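Local coordinates for protein Alpha/beta fold hydrolase (Pseudomonas aeruginosa, PDB 6I8W) that degrades membrane phospholipids as a membrane-anchored phospholipase A of the alpha/beta hydrolase fold, a virulence factor of its bacterium, at residues V22-L27 with K211-E216; V92-P97 with E117-F122; E172-L177 with R259-S264; F198-Q203 with M289-E294. All blocks are in the same frame, centred on the assembly; numbering follows the deposited sequence. Where two conformers were deposited one is given.

Contact 1: residues V22-L27 with K211-E216; sequences VPATLL and KRYLGE
Immediately before P23, whose ring carbon rests on the aromatic ring of Y213, the carbonyl oxygen V22 O is gripped by two donors that arrive from the same face of its plane. L26 N makes the helical bond to V22 O at 2.9 Å, and the hydroxyl T25 OG1 adds a second to V22 O at 3.0 Å. The N of P23 carries no hydrogen for the preceding turn, and the helix kinks there. The partner helix meets this turn through Y213. Its CG is anti to the backbone N (chi1 -176°), directed at the other helix, and P23 CB lies over one face of the ring, 3.7 Å from the Y213 centroid and 23° off the normal, a CH-pi contact. A24 N lies over the rim of that same face, while Y213 OH comes within 3.9 Å of A24 CB. L27 crosses the tyrosine at about a right angle, L27 CD2 lying 3.8 Å from Y213 CE2, and its CD1 looks more loosely toward L214, which also touches a bound myristic acid. Thus one aromatic side chain bridges two helices, 3-38 and 208-234, whose local axes pass 10.0 Å apart at 102°; L26 extends the join to P209 and L210 of helix 208-234.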
loop_
_atom_site.group_PDB
_atom_site.type_symbol
_atom_site.label_atom_id
_atom_site.label_comp_id
_atom_site.label_asym_id
_atom_site.label_seq_id
_atom_site.Cartn_x
_atom_site.Cartn_y
_atom_site.Cartn_z
ATOM N N VAL A 22 12.893 -7.365 -21.977
ATOM C CA VAL A 22 13.617 -7.993 -20.875
ATOM C C VAL A 22 13.219 -7.441 -19.478
ATOM O O VAL A 22 12.983 -8.226 -18.550
ATOM C CB VAL A 22 15.147 -7.876 -21.083
ATOM C CG1 VAL A 22 15.890 -8.419 -19.870
ATOM C CG2 VAL A 22 15.566 -8.638 -22.326
ATOM N N PRO A 23 13.117 -6.103 -19.321
ATOM C CA PRO A 23 12.639 -5.599 -18.019
ATOM C C PRO A 23 11.245 -6.095 -17.622
ATOM O O PRO A 23 11.020 -6.428 -16.454
ATOM C CB PRO A 23 12.614 -4.082 -18.221
ATOM C CG PRO A 23 13.639 -3.828 -19.270
ATOM C CD PRO A 23 13.580 -5.003 -20.192
ATOM N N ALA A 24 10.318 -6.121 -18.574
ATOM C CA ALA A 24 8.944 -6.540 -18.287
ATOM C C ALA A 24 8.912 -8.003 -17.833
ATOM O O ALA A 24 8.232 -8.335 -16.865
ATOM C CB ALA A 24 8.057 -6.335 -19.505
ATOM N N THR A 25 9.656 -8.874 -18.515
ATOM C CA THR A 25 9.672 -10.288 -18.136
ATOM C C THR A 25 10.365 -10.454 -16.786
ATOM O O THR A 25 10.030 -11.346 -16.007
ATOM C CB THR A 25 10.387 -11.180 -19.185
ATOM O OG1 THR A 25 11.782 -10.880 -19.202
ATOM C CG2 THR A 25 9.818 -10.966 -20.572
ATOM N N LEU A 26 11.360 -9.614 -16.529
ATOM C CA LEU A 26 12.038 -9.612 -15.239
ATOM C C LEU A 26 11.027 -9.351 -14.115
ATOM O O LEU A 26 10.972 -10.086 -13.127
ATOM C CB LEU A 26 13.126 -8.541 -15.216
ATOM C CG LEU A 26 14.287 -8.598 -14.226
ATOM C CD1 LEU A 26 15.410 -7.720 -14.745
ATOM C CD2 LEU A 26 13.875 -8.167 -12.848
ATOM N N LEU A 27 10.210 -8.318 -14.280
ATOM C CA LEU A 27 9.220 -7.989 -13.253
ATOM C C LEU A 27 8.211 -9.126 -13.120
ATOM O O LEU A 27 7.819 -9.490 -12.011
ATOM C CB LEU A 27 8.510 -6.662 -13.572
ATOM C CG LEU A 27 7.371 -6.226 -12.635
ATOM C CD1 LEU A 27 7.802 -6.234 -11.164
ATOM C CD2 LEU A 27 6.778 -4.853 -13.046
ATOM N N LYS A 211 15.599 -2.728 -10.134
ATOM C CA LYS A 211 15.489 -1.389 -9.570
ATOM C C LYS A 211 15.303 -0.318 -10.646
ATOM O O LYS A 211 14.455 0.546 -10.512
ATOM C CB LYS A 211 16.730 -1.061 -8.743
ATOM C CG LYS A 211 16.751 0.363 -8.217
ATOM C CD LYS A 211 18.109 0.676 -7.618
ATOM C CE LYS A 211 18.433 2.155 -7.738
ATOM N NZ LYS A 211 19.800 2.474 -7.220
ATOM N N ARG A 212 16.095 -0.388 -11.710
ATOM C CA ARG A 212 15.992 0.590 -12.788
ATOM C C ARG A 212 14.611 0.585 -13.451
ATOM O O ARG A 212 14.065 1.639 -13.782
ATOM C CB ARG A 212 17.082 0.346 -13.836
ATOM C CG ARG A 212 18.429 0.922 -13.431
ATOM C CD ARG A 212 19.466 0.828 -14.545
ATOM N NE ARG A 212 20.365 -0.310 -14.367
ATOM C CZ ARG A 212 20.312 -1.426 -15.087
ATOM N NH1 ARG A 212 19.404 -1.557 -16.048
ATOM N NH2 ARG A 212 21.173 -2.408 -14.851
ATOM N N TYR A 213 14.049 -0.598 -13.662
ATOM C CA TYR A 213 12.727 -0.687 -14.280
ATOM C C TYR A 213 11.667 -0.138 -13.340
ATOM O O TYR A 213 10.761 0.568 -13.775
ATOM C CB TYR A 213 12.416 -2.117 -14.701
ATOM C CG TYR A 213 11.107 -2.295 -15.439
ATOM C CD1 TYR A 213 10.856 -1.608 -16.631
ATOM C CD2 TYR A 213 10.181 -3.235 -15.024
ATOM C CE1 TYR A 213 9.680 -1.805 -17.338
ATOM C CE2 TYR A 213 9.010 -3.441 -15.724
ATOM C CZ TYR A 213 8.762 -2.724 -16.874
ATOM O OH TYR A 213 7.595 -2.951 -17.555
ATOM N N LEU A 214 11.759 -0.470 -12.057
ATOM C CA LEU A 214 10.813 0.078 -11.078
ATOM C C LEU A 214 10.886 1.609 -11.097
ATOM O O LEU A 214 9.857 2.289 -11.046
ATOM C CB LEU A 214 11.099 -0.447 -9.671
ATOM C CG LEU A 214 10.828 -1.941 -9.482
ATOM C CD1 LEU A 214 11.229 -2.394 -8.084
ATOM C CD2 LEU A 214 9.363 -2.257 -9.774
ATOM N N GLY A 215 12.105 2.139 -11.190
ATOM C CA GLY A 215 12.314 3.575 -11.270
ATOM C C GLY A 215 11.724 4.166 -12.546
ATOM O O GLY A 215 11.155 5.259 -12.528
ATOM N N GLU A 216 11.869 3.452 -13.659
ATOM C CA GLU A 216 11.279 3.897 -14.918
ATOM C C GLU A 216 9.758 3.935 -14.800
ATOM O O GLU A 216 9.118 4.908 -15.197
ATOM C CB GLU A 216 11.694 2.986 -16.073
ATOM C CG GLU A 216 13.152 3.116 -16.484
ATOM C CD GLU A 216 13.538 2.152 -17.592
ATOM O OE1 GLU A 216 12.632 1.567 -18.225
ATOM O OE2 GLU A 216 14.752 1.981 -17.827
#

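Contact 2: residues V92-P97 with E117-F122; sequences VALDLP and ERVANF
F122 is met by two side chains of strand 90-94, one over a face and one at an edge. L94 CD1 sits over the ring, 4.2 Å from the F122 centroid and 18° off the normal, in a CH-pi contact. The CG of L94 occupies the crowded position between backbone N and carbonyl carbon (chi1 83°), on the side of the strand that faces the helix. V92 instead meets the phenyl tip to tip, with CG1 in the ring plane and 3.7 Å from F122 CE2. Beyond the strand, L96 CD2 touches V119 CG2 at 3.7 Å. P97 and R118 run antiparallel alongside one another, P97 CG lying 3.6 Å from R118 CD, so the aliphatic part of the arginine does the packing. In the next shell, S109 O and Q115 OE1 hold R118 NH1, Y54 stacks edge-to-face with F122, and L66 of the neighbouring strand touches V92, V119 and F122. Strand 90-94, helix 112-125 and strand 131-136 form a beta-alpha-beta crossover passing over strand 64-68, the layered architecture of the alpha/beta hydrolase core.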
loop_
_atom_site.group_PDB
_atom_site.type_symbol
_atom_site.label_atom_id
_atom_site.label_comp_id
_atom_site.label_asym_id
_atom_site.label_seq_id
_atom_site.Cartn_x
_atom_site.Cartn_y
_atom_site.Cartn_z
ATOM N N VAL A 92 -6.598 -10.905 0.979
ATOM C CA VAL A 92 -6.895 -10.148 -0.242
ATOM C C VAL A 92 -6.124 -8.824 -0.209
ATOM O O VAL A 92 -6.153 -8.093 0.790
ATOM C CB VAL A 92 -8.405 -9.891 -0.397
ATOM C CG1 VAL A 92 -8.713 -9.038 -1.668
ATOM C CG2 VAL A 92 -9.175 -11.204 -0.425
ATOM N N ALA A 93 -5.409 -8.528 -1.289
ATOM C CA ALA A 93 -4.725 -7.244 -1.407
ATOM C C ALA A 93 -5.088 -6.608 -2.753
ATOM O O ALA A 93 -4.767 -7.169 -3.800
ATOM C CB ALA A 93 -3.209 -7.432 -1.279
ATOM N N LEU A 94 -5.783 -5.466 -2.738
ATOM C CA LEU A 94 -6.188 -4.823 -3.997
ATOM C C LEU A 94 -5.244 -3.690 -4.416
ATOM O O LEU A 94 -4.530 -3.109 -3.583
ATOM C CB LEU A 94 -7.632 -4.262 -3.911
ATOM C CG LEU A 94 -7.840 -2.882 -3.263
ATOM C CD1 LEU A 94 -9.290 -2.387 -3.455
ATOM C CD2 LEU A 94 -7.473 -2.899 -1.772
ATOM N N ASP A 95 -5.248 -3.397 -5.718
ATOM C CA ASP A 95 -4.730 -2.143 -6.230
ATOM C C ASP A 95 -5.850 -1.124 -6.157
ATOM O O ASP A 95 -6.880 -1.285 -6.821
ATOM C CB ASP A 95 -4.249 -2.260 -7.686
ATOM C CG ASP A 95 -2.962 -3.055 -7.820
ATOM O OD1 ASP A 95 -2.199 -3.113 -6.836
ATOM O OD2 ASP A 95 -2.713 -3.587 -8.923
ATOM N N LEU A 96 -5.668 -0.071 -5.377
ATOM C CA LEU A 96 -6.669 1.002 -5.383
ATOM C C LEU A 96 -6.776 1.611 -6.776
ATOM O O LEU A 96 -5.770 1.719 -7.476
ATOM C CB LEU A 96 -6.299 2.081 -4.365
ATOM C CG LEU A 96 -6.377 1.639 -2.895
ATOM C CD1 LEU A 96 -5.634 2.630 -2.017
ATOM C CD2 LEU A 96 -7.835 1.516 -2.439
ATOM N N PRO A 97 -8.005 1.974 -7.198
ATOM C CA PRO A 97 -8.172 2.810 -8.383
ATOM C C PRO A 97 -7.187 3.977 -8.344
ATOM O O PRO A 97 -6.980 4.564 -7.268
ATOM C CB PRO A 97 -9.628 3.300 -8.269
ATOM C CG PRO A 97 -10.316 2.181 -7.539
ATOM C CD PRO A 97 -9.296 1.658 -6.554
ATOM N N GLU A 117 -15.163 4.235 0.061
ATOM C CA GLU A 117 -16.405 3.671 -0.457
ATOM C C GLU A 117 -16.152 2.650 -1.580
ATOM O O GLU A 117 -16.844 1.638 -1.665
ATOM C CB GLU A 117 -17.338 4.777 -0.950
ATOM C CG GLU A 117 -17.842 5.641 0.177
ATOM C CD GLU A 117 -18.239 4.818 1.395
ATOM O OE1 GLU A 117 -19.122 3.940 1.269
ATOM O OE2 GLU A 117 -17.649 5.038 2.475
ATOM N N ARG A 118 -15.163 2.908 -2.430
ATOM C CA ARG A 118 -14.795 1.942 -3.463
ATOM C C ARG A 118 -14.319 0.618 -2.833
ATOM O O ARG A 118 -14.618 -0.464 -3.344
ATOM C CB ARG A 118 -13.703 2.519 -4.385
ATOM C CG ARG A 118 -14.141 3.777 -5.198
ATOM C CD ARG A 118 -13.111 4.134 -6.285
ATOM N NE ARG A 118 -13.526 5.294 -7.075
ATOM C CZ ARG A 118 -12.913 6.475 -7.063
ATOM N NH1 ARG A 118 -11.845 6.658 -6.294
ATOM N NH2 ARG A 118 -13.371 7.476 -7.821
ATOM N N VAL A 119 -13.570 0.705 -1.736
ATOM C CA VAL A 119 -13.053 -0.501 -1.087
ATOM C C VAL A 119 -14.210 -1.315 -0.498
ATOM O O VAL A 119 -14.238 -2.542 -0.611
ATOM C CB VAL A 119 -12.035 -0.177 0.022
ATOM C CG1 VAL A 119 -11.633 -1.452 0.752
ATOM C CG2 VAL A 119 -10.801 0.502 -0.553
ATOM N N ALA A 120 -15.174 -0.631 0.108
ATOM C CA ALA A 120 -16.360 -1.311 0.623
ATOM C C ALA A 120 -17.160 -1.963 -0.509
ATOM O O ALA A 120 -17.620 -3.093 -0.379
ATOM C CB ALA A 120 -17.232 -0.349 1.394
ATOM N N ASN A 121 -17.326 -1.247 -1.617
ATOM C CA ASN A 121 -17.996 -1.812 -2.786
ATOM C C ASN A 121 -17.212 -3.007 -3.357
ATOM O O ASN A 121 -17.804 -3.970 -3.854
ATOM C CB ASN A 121 -18.172 -0.746 -3.881
ATOM C CG ASN A 121 -19.157 0.347 -3.492
ATOM O OD1 ASN A 121 -19.975 0.170 -2.597
ATOM N ND2 ASN A 121 -19.071 1.492 -4.170
ATOM N N PHE A 122 -15.889 -2.925 -3.303
ATOM C CA PHE A 122 -15.025 -4.028 -3.734
ATOM C C PHE A 122 -15.215 -5.275 -2.854
ATOM O O PHE A 122 -15.300 -6.391 -3.357
ATOM C CB PHE A 122 -13.551 -3.592 -3.726
ATOM C CG PHE A 122 -12.554 -4.746 -3.827
ATOM C CD1 PHE A 122 -12.221 -5.305 -5.057
ATOM C CD2 PHE A 122 -11.933 -5.242 -2.690
ATOM C CE1 PHE A 122 -11.284 -6.355 -5.142
ATOM C CE2 PHE A 122 -11.005 -6.294 -2.768
ATOM C CZ PHE A 122 -10.687 -6.846 -3.986
#

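Contact 3: residues E172-L177 with R259-S264; sequences ELFEDL and RVLDVS
L173 and V260 form the close-packed part of a join between short helix 172-177 and the loop that follows strand 250-255 in this alpha/beta hydrolase fold. That loop carries D258, probably the acid of a Ser-His-Asp triad, whose OD1 accepts from both V260 N and L261 N. On the buried side, L173 N donates to R259 O at 3.2 Å, and L173 CD2 packs against V260 CG1 at 3.9 Å. At the margin of this apolar part F174 and L261 cross at a slant, F174 CE2 lying 3.8 Å from L261 CD2. The outer side is polar and less certain. In one of two deposited conformers, R259 lies alongside E172 and grips it side-on in a salt bridge: R259 NE meets E172 OE1 at 2.8 Å from above the carboxylate plane, and NH2 meets OE2 on its syn side. The two flat groups are nearly parallel, their planes 21° apart, but offset. Farther along the loop, D262 OD2 takes S264 N at 3.0 Å, a capping bond ahead of helix 265-269, and S264 OG at 2.9 Å from the opposite face.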
loop_
_atom_site.group_PDB
_atom_site.type_symbol
_atom_site.label_atom_id
_atom_site.label_comp_id
_atom_site.label_asym_id
_atom_site.label_seq_id
_atom_site.Cartn_x
_atom_site.Cartn_y
_atom_site.Cartn_z
ATOM N N GLU A 172 9.504 14.648 8.113
ATOM C CA GLU A 172 10.430 15.118 7.100
ATOM C C GLU A 172 9.682 15.341 5.777
ATOM O O GLU A 172 10.042 16.230 5.004
ATOM C CB GLU A 172 11.583 14.128 6.940
ATOM C CG GLU A 172 12.728 14.600 6.072
ATOM C CD GLU A 172 13.902 13.633 6.100
ATOM O OE1 GLU A 172 14.053 12.904 7.109
ATOM O OE2 GLU A 172 14.661 13.586 5.107
ATOM N N LEU A 173 8.653 14.534 5.514
ATOM C CA LEU A 173 7.801 14.759 4.338
ATOM C C LEU A 173 7.127 16.109 4.413
ATOM O O LEU A 173 7.163 16.875 3.452
ATOM C CB LEU A 173 6.716 13.686 4.185
ATOM C CG LEU A 173 5.690 14.070 3.097
ATOM C CD1 LEU A 173 6.334 14.099 1.707
ATOM C CD2 LEU A 173 4.467 13.143 3.093
ATOM N N PHE A 174 6.495 16.397 5.544
ATOM C CA PHE A 174 5.768 17.647 5.659
ATOM C C PHE A 174 6.734 18.827 5.637
ATOM O O PHE A 174 6.393 19.877 5.120
ATOM C CB PHE A 174 4.879 17.653 6.904
ATOM C CG PHE A 174 3.662 16.772 6.776
ATOM C CD1 PHE A 174 2.646 17.108 5.898
ATOM C CD2 PHE A 174 3.527 15.619 7.530
ATOM C CE1 PHE A 174 1.522 16.302 5.767
ATOM C CE2 PHE A 174 2.404 14.812 7.409
ATOM C CZ PHE A 174 1.405 15.149 6.523
ATOM N N GLU A 175 7.954 18.653 6.136
ATOM C CA GLU A 175 8.996 19.683 6.029
ATOM C C GLU A 175 9.356 19.934 4.574
ATOM O O GLU A 175 9.502 21.077 4.126
ATOM C CB GLU A 175 10.259 19.268 6.788
ATOM C CG GLU A 175 10.124 19.231 8.296
ATOM C CD GLU A 175 10.242 20.611 8.909
ATOM O OE1 GLU A 175 10.356 21.600 8.144
ATOM O OE2 GLU A 175 10.232 20.703 10.155
ATOM N N ASP A 176 9.533 18.832 3.845
ATOM C CA ASP A 176 9.891 18.883 2.434
ATOM C C ASP A 176 8.815 19.625 1.645
ATOM O O ASP A 176 9.129 20.423 0.758
ATOM C CB ASP A 176 10.063 17.482 1.856
ATOM C CG ASP A 176 11.348 16.805 2.310
ATOM O OD1 ASP A 176 12.229 17.481 2.894
ATOM O OD2 ASP A 176 11.474 15.589 2.067
ATOM N N LEU A 177 7.552 19.346 1.972
ATOM C CA LEU A 177 6.418 19.922 1.245
ATOM C C LEU A 177 6.405 21.442 1.345
ATOM O O LEU A 177 5.962 22.123 0.417
ATOM C CB LEU A 177 5.096 19.337 1.753
ATOM C CG LEU A 177 4.879 17.866 1.348
ATOM C CD1 LEU A 177 3.593 17.308 1.924
ATOM C CD2 LEU A 177 4.908 17.701 -0.166
ATOM N N ARG A 259 9.991 8.583 8.418
ATOM C CA ARG A 259 10.268 9.976 8.061
ATOM C C ARG A 259 9.096 10.595 7.307
ATOM O O ARG A 259 9.009 11.828 7.163
ATOM C CB ARG A 259 11.545 10.067 7.222
ATOM C CG ARG A 259 12.822 9.824 8.014
ATOM C CD ARG A 259 13.955 9.317 7.127
ATOM N NE ARG A 259 14.385 10.271 6.106
ATOM C CZ ARG A 259 15.405 10.053 5.281
ATOM N NH1 ARG A 259 16.082 8.917 5.374
ATOM N NH2 ARG A 259 15.752 10.958 4.368
ATOM N N VAL A 260 8.190 9.744 6.833
ATOM C CA VAL A 260 7.054 10.193 6.033
ATOM C C VAL A 260 5.902 10.682 6.912
ATOM O O VAL A 260 5.345 11.748 6.693
ATOM C CB VAL A 260 6.553 9.049 5.124
ATOM C CG1 VAL A 260 5.499 9.560 4.142
ATOM C CG2 VAL A 260 7.718 8.420 4.387
ATOM N N LEU A 261 5.540 9.874 7.901
ATOM C CA LEU A 261 4.479 10.204 8.852
ATOM C C LEU A 261 5.002 9.901 10.253
ATOM O O LEU A 261 5.541 8.816 10.501
ATOM C CB LEU A 261 3.211 9.404 8.563
ATOM C CG LEU A 261 2.608 9.589 7.166
ATOM C CD1 LEU A 261 1.460 8.614 6.980
ATOM C CD2 LEU A 261 2.147 11.012 6.971
ATOM N N ASP A 262 4.858 10.850 11.166
ATOM C CA ASP A 262 5.618 10.769 12.403
ATOM C C ASP A 262 5.006 9.830 13.433
ATOM O O ASP A 262 3.783 9.761 13.570
ATOM C CB ASP A 262 5.789 12.151 13.016
ATOM C CG ASP A 262 6.930 12.185 13.990
ATOM O OD1 ASP A 262 8.082 12.244 13.513
ATOM O OD2 ASP A 262 6.682 12.085 15.215
ATOM N N VAL A 263 5.869 9.114 14.156
ATOM C CA VAL A 263 5.425 8.166 15.182
ATOM C C VAL A 263 4.573 8.827 16.271
ATOM O O VAL A 263 3.767 8.160 16.915
ATOM C CB VAL A 263 6.638 7.436 15.848
ATOM C CG1 VAL A 263 7.485 8.411 16.669
ATOM C CG2 VAL A 263 6.168 6.240 16.686
ATOM N N SER A 264 4.722 10.136 16.461
ATOM C CA SER A 264 3.900 10.845 17.438
ATOM C C SER A 264 2.414 10.854 17.046
ATOM O O SER A 264 1.564 11.267 17.839
ATOM C CB SER A 264 4.403 12.290 17.629
ATOM O OG SER A 264 4.277 13.070 16.442
#

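Contact 4: residues F198-Q203 with M289-E294; sequences FVFVQQ and MVERPE. With BOG (octyl beta-D-glucopyranoside), chain D.
The carboxylate of E291 links V201 and Q202, in the chain leaving helix 191-199, to the region beside the probable catalytic histidine of an alpha/beta hydrolase, a junction between the inserted cap helices and the core. Two consecutive backbone N-H groups divide its oxygens: Q202 N gives E291 OE1 a nearly straight bond of 2.7 Å (171°), and V201 N reaches E291 OE2 at 3.0 Å. Both donors approach from above the carboxylate plane, the first 62° out of it. E291 OE2 also accepts from G285 N and from a water that is held in turn by V199 O, so this buried oxygen has three partners, a setting that would probably stabilise the ionised form. A second water joins Q202 O to E291 O. CG anti to the backbone N and a chain extended beyond it carry the carboxylate to V201 and Q202. The glutamate side chain runs antiparallel alongside the phenyl of F200, E291 CB lying 3.8 Å from F200 CD1 at the ring edge. V290 CG1 is also at the edge, 3.6 Å from F200 CZ. H286, candidate member of the triad, pairs through its backbone with V199. The octyl chain of octyl glucoside comes obliquely to the CE2 and CZ part of the ring, with C7' 3.7 Å from F200 CE2, and its terminal C8' lies 3.6 Å from Q203 CG.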
loop_
_atom_site.group_PDB
_atom_site.type_symbol
_atom_site.label_atom_id
_atom_site.label_comp_id
_atom_site.label_asym_id
_atom_site.label_seq_id
_atom_site.Cartn_x
_atom_site.Cartn_y
_atom_site.Cartn_z
ATOM N N PHE A 198 14.174 7.191 1.538
ATOM C CA PHE A 198 13.233 7.988 2.319
ATOM C C PHE A 198 12.286 7.130 3.178
ATOM O O PHE A 198 11.859 7.557 4.258
ATOM C CB PHE A 198 12.416 8.880 1.386
ATOM C CG PHE A 198 11.647 9.959 2.091
ATOM C CD1 PHE A 198 12.306 10.940 2.813
ATOM C CD2 PHE A 198 10.267 10.024 1.989
ATOM C CE1 PHE A 198 11.598 11.948 3.453
ATOM C CE2 PHE A 198 9.553 11.027 2.616
ATOM C CZ PHE A 198 10.219 11.991 3.350
ATOM N N VAL A 199 11.951 5.930 2.706
ATOM C CA VAL A 199 10.952 5.119 3.405
ATOM C C VAL A 199 11.551 3.900 4.118
ATOM O O VAL A 199 10.871 3.292 4.942
ATOM C CB VAL A 199 9.834 4.628 2.448
ATOM C CG1 VAL A 199 9.125 5.812 1.755
ATOM C CG2 VAL A 199 10.397 3.657 1.427
ATOM N N PHE A 200 12.806 3.553 3.815
ATOM C CA PHE A 200 13.487 2.426 4.482
ATOM C C PHE A 200 14.629 2.857 5.393
ATOM O O PHE A 200 15.462 3.686 5.016
ATOM C CB PHE A 200 14.077 1.443 3.462
ATOM C CG PHE A 200 13.061 0.680 2.668
ATOM C CD1 PHE A 200 12.297 -0.314 3.264
ATOM C CD2 PHE A 200 12.895 0.936 1.311
ATOM C CE1 PHE A 200 11.368 -1.030 2.524
ATOM C CE2 PHE A 200 11.972 0.225 0.562
ATOM C CZ PHE A 200 11.200 -0.753 1.165
ATOM N N VAL A 201 14.719 2.242 6.570
ATOM C CA VAL A 201 15.950 2.347 7.332
ATOM C C VAL A 201 16.958 1.336 6.781
ATOM O O VAL A 201 18.063 1.702 6.391
ATOM C CB VAL A 201 15.709 2.126 8.838
ATOM C CG1 VAL A 201 17.042 2.101 9.596
ATOM C CG2 VAL A 201 14.789 3.222 9.372
ATOM N N GLN A 202 16.579 0.062 6.747
ATOM C CA GLN A 202 17.410 -0.957 6.112
ATOM C C GLN A 202 16.657 -1.443 4.898
ATOM O O GLN A 202 15.637 -2.133 5.022
ATOM C CB GLN A 202 17.721 -2.138 7.060
ATOM C CG GLN A 202 18.696 -1.816 8.188
ATOM C CD GLN A 202 19.065 -3.043 9.024
ATOM O OE1 GLN A 202 18.207 -3.654 9.667
ATOM N NE2 GLN A 202 20.344 -3.403 9.016
ATOM N N GLN A 203 17.137 -1.065 3.722
ATOM C CA GLN A 203 16.423 -1.399 2.514
ATOM C C GLN A 203 16.656 -2.863 2.164
ATOM O O GLN A 203 17.783 -3.326 2.178
ATOM C CB GLN A 203 16.856 -0.511 1.358
ATOM C CG GLN A 203 16.083 -0.799 0.087
ATOM C CD GLN A 203 16.871 -0.453 -1.146
ATOM O OE1 GLN A 203 17.321 0.680 -1.309
ATOM N NE2 GLN A 203 17.056 -1.432 -2.019
ATOM N N MET A 289 5.884 -3.484 6.991
ATOM C CA MET A 289 5.446 -4.734 6.359
ATOM C C MET A 289 6.304 -5.077 5.140
ATOM O O MET A 289 6.296 -6.216 4.687
ATOM C CB MET A 289 3.970 -4.667 5.958
ATOM C CG MET A 289 3.711 -3.915 4.664
ATOM S SD MET A 289 3.776 -2.103 4.920
ATOM C CE MET A 289 3.248 -1.549 3.295
ATOM N N VAL A 290 7.046 -4.099 4.613
ATOM C CA VAL A 290 8.002 -4.380 3.537
ATOM C C VAL A 290 9.429 -4.514 4.081
ATOM O O VAL A 290 10.163 -5.405 3.673
ATOM C CB VAL A 290 7.972 -3.286 2.449
ATOM C CG1 VAL A 290 8.989 -3.591 1.338
ATOM C CG2 VAL A 290 6.562 -3.136 1.879
ATOM N N GLU A 291 9.818 -3.618 4.993
ATOM C CA GLU A 291 11.178 -3.609 5.525
ATOM C C GLU A 291 11.488 -4.856 6.370
ATOM O O GLU A 291 12.545 -5.475 6.237
ATOM C CB GLU A 291 11.423 -2.341 6.363
ATOM C CG GLU A 291 12.880 -2.249 6.865
ATOM C CD GLU A 291 13.296 -0.870 7.382
ATOM O OE1 GLU A 291 14.333 -0.802 8.073
ATOM O OE2 GLU A 291 12.630 0.150 7.076
ATOM N N ARG A 292 10.555 -5.201 7.248
ATOM C CA ARG A 292 10.698 -6.351 8.136
ATOM C C ARG A 292 9.367 -7.113 8.146
ATOM O O ARG A 292 8.598 -7.041 9.114
ATOM C CB ARG A 292 11.100 -5.901 9.544
ATOM C CG ARG A 292 12.384 -5.055 9.578
ATOM C CD ARG A 292 13.296 -5.385 10.753
ATOM N NE ARG A 292 12.728 -5.049 12.062
ATOM C CZ ARG A 292 12.925 -3.904 12.710
ATOM N NH1 ARG A 292 13.688 -2.952 12.182
ATOM N NH2 ARG A 292 12.373 -3.717 13.904
ATOM N N PRO A 293 9.085 -7.835 7.052
ATOM C CA PRO A 293 7.749 -8.396 6.810
ATOM C C PRO A 293 7.332 -9.467 7.820
ATOM O O PRO A 293 6.218 -9.426 8.319
ATOM C CB PRO A 293 7.878 -9.040 5.416
ATOM C CG PRO A 293 9.165 -8.509 4.831
ATOM C CD PRO A 293 10.047 -8.213 5.997
ATOM N N GLU A 294 8.202 -10.433 8.084
ATOM C CA GLU A 294 7.819 -11.546 8.967
ATOM C C GLU A 294 7.644 -11.042 10.398
ATOM O O GLU A 294 6.768 -11.493 11.126
ATOM C CB GLU A 294 8.854 -12.686 8.917
ATOM C CG GLU A 294 8.942 -13.408 7.551
ATOM C CD GLU A 294 8.031 -14.638 7.438
ATOM O OE1 GLU A 294 7.437 -15.046 8.465
ATOM O OE2 GLU A 294 7.919 -15.207 6.320
HETATM C C1 BOG D . 14.795 -10.083 -4.977
HETATM O O1 BOG D . 13.921 -9.062 -4.495
HETATM C C2 BOG D . 15.958 -10.194 -3.982
HETATM O O2 BOG D . 16.909 -9.178 -4.294
HETATM C C3 BOG D . 16.660 -11.550 -3.965
HETATM O O3 BOG D . 17.599 -11.647 -2.882
HETATM C C4 BOG D . 15.594 -12.621 -3.834
HETATM O O4 BOG D . 16.187 -13.923 -3.674
HETATM C C5 BOG D . 14.756 -12.517 -5.107
HETATM O O5 BOG D . 14.024 -11.282 -5.126
HETATM C C6 BOG D . 13.815 -13.707 -5.302
HETATM O O6 BOG D . 12.479 -13.388 -4.909
HETATM C "C1'" BOG D . 12.828 -8.788 -5.365
HETATM C "C2'" BOG D . 11.795 -7.969 -4.605
HETATM C "C3'" BOG D . 12.497 -7.091 -3.582
HETATM C "C4'" BOG D . 11.564 -6.061 -2.974
HETATM C "C5'" BOG D . 12.337 -4.766 -2.764
HETATM C "C6'" BOG D . 11.569 -3.804 -1.871
HETATM C "C7'" BOG D . 12.042 -2.376 -2.102
HETATM C "C8'" BOG D . 13.537 -2.275 -1.911
HETATM O O HOH W 1 10.144 0.937 6.159
HETATM O O HOH W 2 15.097 -4.666 5.689
#

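The four contacts illustrate how a hydrolase core is tied to what is added around it. Contact 2 lies within the core, strand against helix, and along the chain it is nested inside the long loop closed by contact 1. It closes before contacts 3 and 4 open, and lies across the chain's centre from both, with centres about 26 and 24 Å away. Contacts 1, 3 and 4 alternate their segments, so the cap helices 172-177, 191-199 and 208-234 are joined in turn to the loop after strand 250-255, to helix 288-291 and to the N-terminal helix 3-38. Only contacts 3 and 4 touch, where F198 packs on V260 and L173; contacts 1 and 4 have centres about 20 Å apart.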